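PDB 3VA7: KLLA0E08119p from Kluyveromyces lactis, which probably carboxylates urea with bicarbonate and ATP through its biotin, the piece crystallised here being the urea carboxylase part of a larger urea-degrading enzyme. Local coordinates for residues Ser925-Leu930 / Glu1103-Asp1108. Numbering follows the deposited sequence.
Sequences SKIFKL and EESIFD
Ile927 and Ser1105 meet on one face of an antiparallel strand pair, diagonally across the register in which Ser925 faces Ser1105 and Ile927 faces Glu1103, both as hydrogen-bonded pairs. Backbone bonds set that register: Ser925 N donates to Ser1105 O (2.8 Å), Ser1105 N returns a bond to Ser925 O, and Ile927 N and O pair in the same way with Glu1103. The branched side chain of Ile927 suits an extended strand. Its CB lies 4.0 Å from Glu1103 O; a chi1 of -55°, with CG1 beside the backbone N, sends CG1 back along the strand toward Ser1105, and CD1 at the tip lies alongside that residue, 4.2 Å from Ser1105 CB and next to its OG. Cut back to an alanine, this position would have no CG1 or CD1 beside Ser1105, and the serine hydroxyl is likely to lose its apolar neighbour. Serine is short enough to stand beside the isoleucine's end, and its OG makes a weak bond of 3.5 Å to Ser925 O. Ser925 is equally small: its CB packs 4.0 Å from Phe1107 CB, while its OG bonds to Phe1073 O. Over the other face, Lys926 and Glu1104 run side by side, their long polar chains suited to a partly open surface; NZ of Lys926 stays 5.1 Å from OE2 of Glu1104, too far for a salt bridge, though the opposite charges probably attract weakly. Strand 922-934, contributed by the carboxyltransferase C and D sequence, here lies between parallel strand 1075-1081 and antiparallel strand 1101-1108, an edge of the mixed beta-sheet.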
loop_
_atom_site.group_PDB
_atom_site.type_symbol
_atom_site.label_atom_id
_atom_site.label_comp_id
_atom_site.label_asym_id
_atom_site.label_seq_id
_atom_site.Cartn_x
_atom_site.Cartn_y
_atom_site.Cartn_z
ATOM N N SER A 925 -19.018 8.518 -21.071
ATOM C CA SER A 925 -19.348 7.621 -19.968
ATOM C C SER A 925 -18.741 6.242 -20.171
ATOM O O SER A 925 -19.097 5.561 -21.145
ATOM C CB SER A 925 -20.859 7.495 -19.865
ATOM O OG SER A 925 -21.213 6.703 -18.757
ATOM N N LYS A 926 -17.839 5.847 -19.282
ATOM C CA LYS A 926 -17.315 4.448 -19.258
ATOM C C LYS A 926 -18.273 3.454 -18.557
ATOM O O LYS A 926 -18.777 3.724 -17.467
ATOM C CB LYS A 926 -15.892 4.335 -18.659
ATOM C CG LYS A 926 -14.809 5.084 -19.438
ATOM C CD LYS A 926 -13.385 4.771 -18.970
ATOM C CE LYS A 926 -12.412 5.948 -19.286
ATOM N NZ LYS A 926 -12.434 7.085 -18.228
ATOM N N ILE A 927 -18.537 2.334 -19.223
ATOM C CA ILE A 927 -19.465 1.265 -18.739
ATOM C C ILE A 927 -18.661 0.091 -18.236
ATOM O O ILE A 927 -17.972 -0.575 -19.006
ATOM C CB ILE A 927 -20.427 0.723 -19.873
ATOM C CG1 ILE A 927 -21.203 1.868 -20.523
ATOM C CG2 ILE A 927 -21.399 -0.302 -19.327
ATOM C CD1 ILE A 927 -21.669 1.510 -21.895
ATOM N N PHE A 928 -18.751 -0.123 -16.936
ATOM C CA PHE A 928 -18.053 -1.199 -16.262
ATOM C C PHE A 928 -19.031 -2.347 -15.993
ATOM O O PHE A 928 -20.104 -2.130 -15.391
ATOM C CB PHE A 928 -17.485 -0.685 -14.917
ATOM C CG PHE A 928 -16.226 0.169 -15.051
ATOM C CD1 PHE A 928 -16.305 1.482 -15.489
ATOM C CD2 PHE A 928 -14.967 -0.365 -14.772
ATOM C CE1 PHE A 928 -15.127 2.296 -15.646
ATOM C CE2 PHE A 928 -13.790 0.432 -14.929
ATOM C CZ PHE A 928 -13.888 1.780 -15.353
ATOM N N LYS A 929 -18.656 -3.561 -16.404
ATOM C CA LYS A 929 -19.386 -4.756 -16.002
ATOM C C LYS A 929 -18.575 -5.581 -15.007
ATOM O O LYS A 929 -17.499 -6.153 -15.346
ATOM C CB LYS A 929 -19.753 -5.582 -17.239
ATOM C CG LYS A 929 -21.056 -5.072 -17.854
ATOM C CD LYS A 929 -21.166 -5.401 -19.301
ATOM C CE LYS A 929 -22.442 -4.738 -19.842
ATOM N NZ LYS A 929 -22.516 -5.004 -21.309
ATOM N N LEU A 930 -19.079 -5.644 -13.779
ATOM C CA LEU A 930 -18.271 -6.131 -12.679
ATOM C C LEU A 930 -18.895 -7.352 -11.988
ATOM O O LEU A 930 -20.098 -7.326 -11.648
ATOM C CB LEU A 930 -18.102 -4.982 -11.662
ATOM C CG LEU A 930 -17.331 -3.704 -12.076
ATOM C CD1 LEU A 930 -17.151 -2.819 -10.898
ATOM C CD2 LEU A 930 -15.953 -4.070 -12.646
ATOM N N GLU A 1103 -16.099 -0.535 -21.505
ATOM C CA GLU A 1103 -16.300 0.083 -22.809
ATOM C C GLU A 1103 -16.459 1.588 -22.726
ATOM O O GLU A 1103 -17.311 2.076 -22.001
ATOM C CB GLU A 1103 -17.548 -0.506 -23.506
ATOM C CG GLU A 1103 -17.377 -1.975 -23.890
ATOM C CD GLU A 1103 -16.151 -2.217 -24.802
ATOM O OE1 GLU A 1103 -15.891 -1.350 -25.680
ATOM O OE2 GLU A 1103 -15.459 -3.258 -24.653
ATOM N N GLU A 1104 -15.688 2.325 -23.512
ATOM C CA GLU A 1104 -15.932 3.769 -23.635
ATOM C C GLU A 1104 -17.236 4.017 -24.358
ATOM O O GLU A 1104 -17.424 3.527 -25.457
ATOM C CB GLU A 1104 -14.829 4.431 -24.430
ATOM C CG GLU A 1104 -14.187 5.599 -23.701
ATOM C CD GLU A 1104 -12.698 5.716 -24.068
ATOM O OE1 GLU A 1104 -12.371 5.528 -25.276
ATOM O OE2 GLU A 1104 -11.850 5.970 -23.165
ATOM N N SER A 1105 -18.144 4.769 -23.769
ATOM C CA SER A 1105 -19.202 5.284 -24.592
ATOM C C SER A 1105 -19.685 6.691 -24.179
ATOM O O SER A 1105 -18.889 7.453 -23.636
ATOM C CB SER A 1105 -20.314 4.253 -24.772
ATOM O OG SER A 1105 -21.116 4.199 -23.620
ATOM N N ILE A 1106 -20.944 7.030 -24.487
ATOM C CA ILE A 1106 -21.486 8.368 -24.330
ATOM C C ILE A 1106 -22.894 8.245 -23.677
ATOM O O ILE A 1106 -23.759 7.580 -24.213
ATOM C CB ILE A 1106 -21.656 9.123 -25.744
ATOM C CG1 ILE A 1106 -20.334 9.434 -26.472
ATOM C CG2 ILE A 1106 -22.399 10.444 -25.590
ATOM C CD1 ILE A 1106 -19.835 8.308 -27.447
ATOM N N PHE A 1107 -23.144 8.897 -22.548
ATOM C CA PHE A 1107 -24.495 8.981 -22.022
ATOM C C PHE A 1107 -25.241 10.217 -22.527
ATOM O O PHE A 1107 -24.790 11.375 -22.360
ATOM C CB PHE A 1107 -24.451 9.018 -20.521
ATOM C CG PHE A 1107 -25.778 9.197 -19.894
ATOM C CD1 PHE A 1107 -26.577 8.076 -19.602
ATOM C CD2 PHE A 1107 -26.251 10.491 -19.571
ATOM C CE1 PHE A 1107 -27.830 8.239 -18.983
ATOM C CE2 PHE A 1107 -27.512 10.670 -18.948
ATOM C CZ PHE A 1107 -28.308 9.530 -18.655
ATOM N N ASP A 1108 -26.412 9.995 -23.092
ATOM C CA ASP A 1108 -27.102 11.050 -23.791
ATOM C C ASP A 1108 -28.356 11.428 -23.066
ATOM O O ASP A 1108 -29.273 10.646 -22.976
ATOM C CB ASP A 1108 -27.424 10.545 -25.195
ATOM C CG ASP A 1108 -27.934 11.640 -26.110
ATOM O OD1 ASP A 1108 -28.852 12.396 -25.705
ATOM O OD2 ASP A 1108 -27.392 11.739 -27.237
#